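Local coordinates for protein thiosulfate reductase (Thermus thermophilus, PDB 2VPZ) that probably reduces sulfur compounds such as polysulfide or thiosulfate, as a molybdenum oxidoreductase carrying two molybdopterin guanine dinucleotide cofactors and a 4Fe-4S cluster, at residues 670-675 against 736-741. Residues are numbered along the deposited sequence; the frame is centred on the assembly and turned at random.
Sequences VNQDGV and VNFVRL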
loop_
_atom_site.group_PDB
_atom_site.type_symbol
_atom_site.label_atom_id
_atom_site.label_comp_id
_atom_site.label_asym_id
_atom_site.label_seq_id
_atom_site.Cartn_x
_atom_site.Cartn_y
_atom_site.Cartn_z
ATOM N N VAL A 670 40.274 -4.523 17.198
ATOM C CA VAL A 670 41.394 -4.949 18.039
ATOM C C VAL A 670 40.828 -5.885 19.146
ATOM O O VAL A 670 39.838 -5.538 19.802
ATOM C CB VAL A 670 42.132 -3.685 18.678
ATOM C CG1 VAL A 670 43.518 -4.098 19.219
ATOM C CG2 VAL A 670 42.282 -2.562 17.602
ATOM N N ASN A 671 41.394 -7.076 19.324
ATOM C CA ASN A 671 40.862 -7.977 20.353
ATOM C C ASN A 671 41.526 -7.785 21.732
ATOM O O ASN A 671 42.467 -7.000 21.860
ATOM C CB ASN A 671 40.849 -9.484 19.914
ATOM C CG ASN A 671 42.250 -10.113 19.788
ATOM O OD1 ASN A 671 42.369 -11.304 19.432
ATOM N ND2 ASN A 671 43.290 -9.345 20.079
ATOM N N GLN A 672 41.010 -8.467 22.750
ATOM C CA GLN A 672 41.516 -8.363 24.113
ATOM C C GLN A 672 43.045 -8.637 24.187
ATOM O O GLN A 672 43.715 -8.174 25.121
ATOM C CB GLN A 672 40.705 -9.282 25.067
ATOM C CG GLN A 672 40.946 -10.811 24.933
ATOM C CD GLN A 672 40.298 -11.461 23.708
ATOM O OE1 GLN A 672 40.889 -12.349 23.069
ATOM N NE2 GLN A 672 39.067 -11.049 23.381
ATOM N N ASP A 673 43.593 -9.344 23.196
ATOM C CA ASP A 673 45.036 -9.641 23.141
ATOM C C ASP A 673 45.873 -8.744 22.180
ATOM O O ASP A 673 46.990 -9.117 21.820
ATOM C CB ASP A 673 45.288 -11.130 22.794
ATOM C CG ASP A 673 44.683 -12.101 23.821
ATOM O OD1 ASP A 673 44.845 -11.859 25.037
ATOM O OD2 ASP A 673 44.055 -13.098 23.410
ATOM N N GLY A 674 45.336 -7.596 21.769
ATOM C CA GLY A 674 46.025 -6.699 20.875
ATOM C C GLY A 674 46.065 -6.958 19.362
ATOM O O GLY A 674 46.555 -6.116 18.593
ATOM N N VAL A 675 45.581 -8.095 18.890
ATOM C CA VAL A 675 45.585 -8.368 17.451
ATOM C C VAL A 675 44.564 -7.438 16.732
ATOM O O VAL A 675 43.403 -7.292 17.172
ATOM C CB VAL A 675 45.286 -9.902 17.101
ATOM C CG1 VAL A 675 45.328 -10.129 15.589
ATOM C CG2 VAL A 675 46.325 -10.821 17.796
ATOM N N VAL A 736 33.774 -16.380 22.617
ATOM C CA VAL A 736 34.385 -16.093 23.893
ATOM C C VAL A 736 35.425 -14.930 23.707
ATOM O O VAL A 736 36.061 -14.465 24.665
ATOM C CB VAL A 736 34.923 -17.533 24.319
ATOM C CG1 VAL A 736 36.401 -17.535 24.534
ATOM C CG2 VAL A 736 34.076 -18.135 25.438
ATOM N N ASN A 737 35.548 -14.447 22.469
ATOM C CA ASN A 737 36.461 -13.341 22.137
ATOM C C ASN A 737 35.728 -11.995 22.150
ATOM O O ASN A 737 34.553 -11.907 21.789
ATOM C CB ASN A 737 37.147 -13.580 20.776
ATOM C CG ASN A 737 38.135 -14.757 20.805
ATOM O OD1 ASN A 737 39.296 -14.606 21.199
ATOM N ND2 ASN A 737 37.656 -15.938 20.404
ATOM N N PHE A 738 36.434 -10.964 22.600
ATOM C CA PHE A 738 35.932 -9.605 22.708
ATOM C C PHE A 738 36.791 -8.717 21.807
ATOM O O PHE A 738 38.005 -8.929 21.662
ATOM C CB PHE A 738 35.976 -9.153 24.186
ATOM C CG PHE A 738 35.325 -10.142 25.161
ATOM C CD1 PHE A 738 36.080 -10.765 26.157
ATOM C CD2 PHE A 738 33.958 -10.453 25.068
ATOM C CE1 PHE A 738 35.487 -11.707 27.047
ATOM C CE2 PHE A 738 33.343 -11.390 25.951
ATOM C CZ PHE A 738 34.113 -12.014 26.941
ATOM N N VAL A 739 36.150 -7.729 21.207
ATOM C CA VAL A 739 36.791 -6.837 20.266
ATOM C C VAL A 739 36.359 -5.368 20.485
ATOM O O VAL A 739 35.239 -5.125 20.954
ATOM C CB VAL A 739 36.401 -7.327 18.832
ATOM C CG1 VAL A 739 35.120 -6.633 18.364
ATOM C CG2 VAL A 739 37.553 -7.162 17.875
ATOM N N ARG A 740 37.248 -4.404 20.211
ATOM C CA ARG A 740 36.910 -2.976 20.310
ATOM C C ARG A 740 37.234 -2.289 18.962
ATOM O O ARG A 740 38.070 -2.784 18.196
ATOM C CB ARG A 740 37.634 -2.298 21.460
ATOM C CG ARG A 740 39.067 -2.171 21.183
ATOM C CD ARG A 740 39.849 -1.811 22.385
ATOM N NE ARG A 740 40.901 -0.965 21.899
ATOM C CZ ARG A 740 42.151 -1.338 21.780
ATOM N NH1 ARG A 740 42.483 -2.556 22.148
ATOM N NH2 ARG A 740 43.060 -0.517 21.250
ATOM N N LEU A 741 36.568 -1.173 18.663
ATOM C CA LEU A 741 36.739 -0.474 17.387
ATOM C C LEU A 741 37.550 0.833 17.459
ATOM O O LEU A 741 37.294 1.691 18.303
ATOM C CB LEU A 741 35.371 -0.227 16.705
ATOM C CG LEU A 741 33.980 -0.831 16.989
ATOM C CD1 LEU A 741 33.188 -0.541 15.706
ATOM C CD2 LEU A 741 33.917 -2.348 17.324
#
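With CG of Arg-740 set between its own backbone N and carbonyl carbon (chi1 70°) and CG1 of Val-670 anti to the backbone N (chi1 -164°), the two side chains set out on the same face of the sheet and run side by side. The arginine chain then bends at chi3, and its guanidinium lies with one face over CB of Val-670, offset toward the rim of the group, with NH1 3.5 Å from CG1 of Val-670. Replacing Arg-740 with an alanine would probably uncover this flank of Val-670 and leave Glu-742 without the distant, weak ionic partner it has in NH2.

Beneath these side chains the backbones form an antiparallel hydrogen-bonded pair. Val-670 N donates to Arg-740 O at 3.0 Å, almost straight at the hydrogen, and Arg-740 N returns a bond to Val-670 O at 2.9 Å. That carbonyl O also receives the CA-H of Val-739, while CG2 of Val-739 packs 3.4 Å from the same Val-670 O. One residue further, Asn-671 and Val-739 make the non-hydrogen-bonded pair, their CA atoms 4.2 Å apart.

Pairing frays where the strand turns away: Gln-672 N reaches Phe-738 O at 3.2 Å, bent to 138° at the hydrogen. The Gln-672 chain bends at chi2, and its amide ends beside the Phe-738 backbone and crosses the side-chain amide of Asn-737 at an oblique angle; ND2 of Asn-737 is held by Leu-734 O and Arg-722 O.

A type I turn from Asn-671 to Gly-674, closed by Gly-674 N to Asn-671 O at 2.9 Å, links strand 666-671 to its antiparallel neighbour 676-683. Strand 738-744 lies between 666-671 and 619-624, an arrangement consistent with the double-psi beta-barrel of the molybdopterin dinucleotide-binding domain.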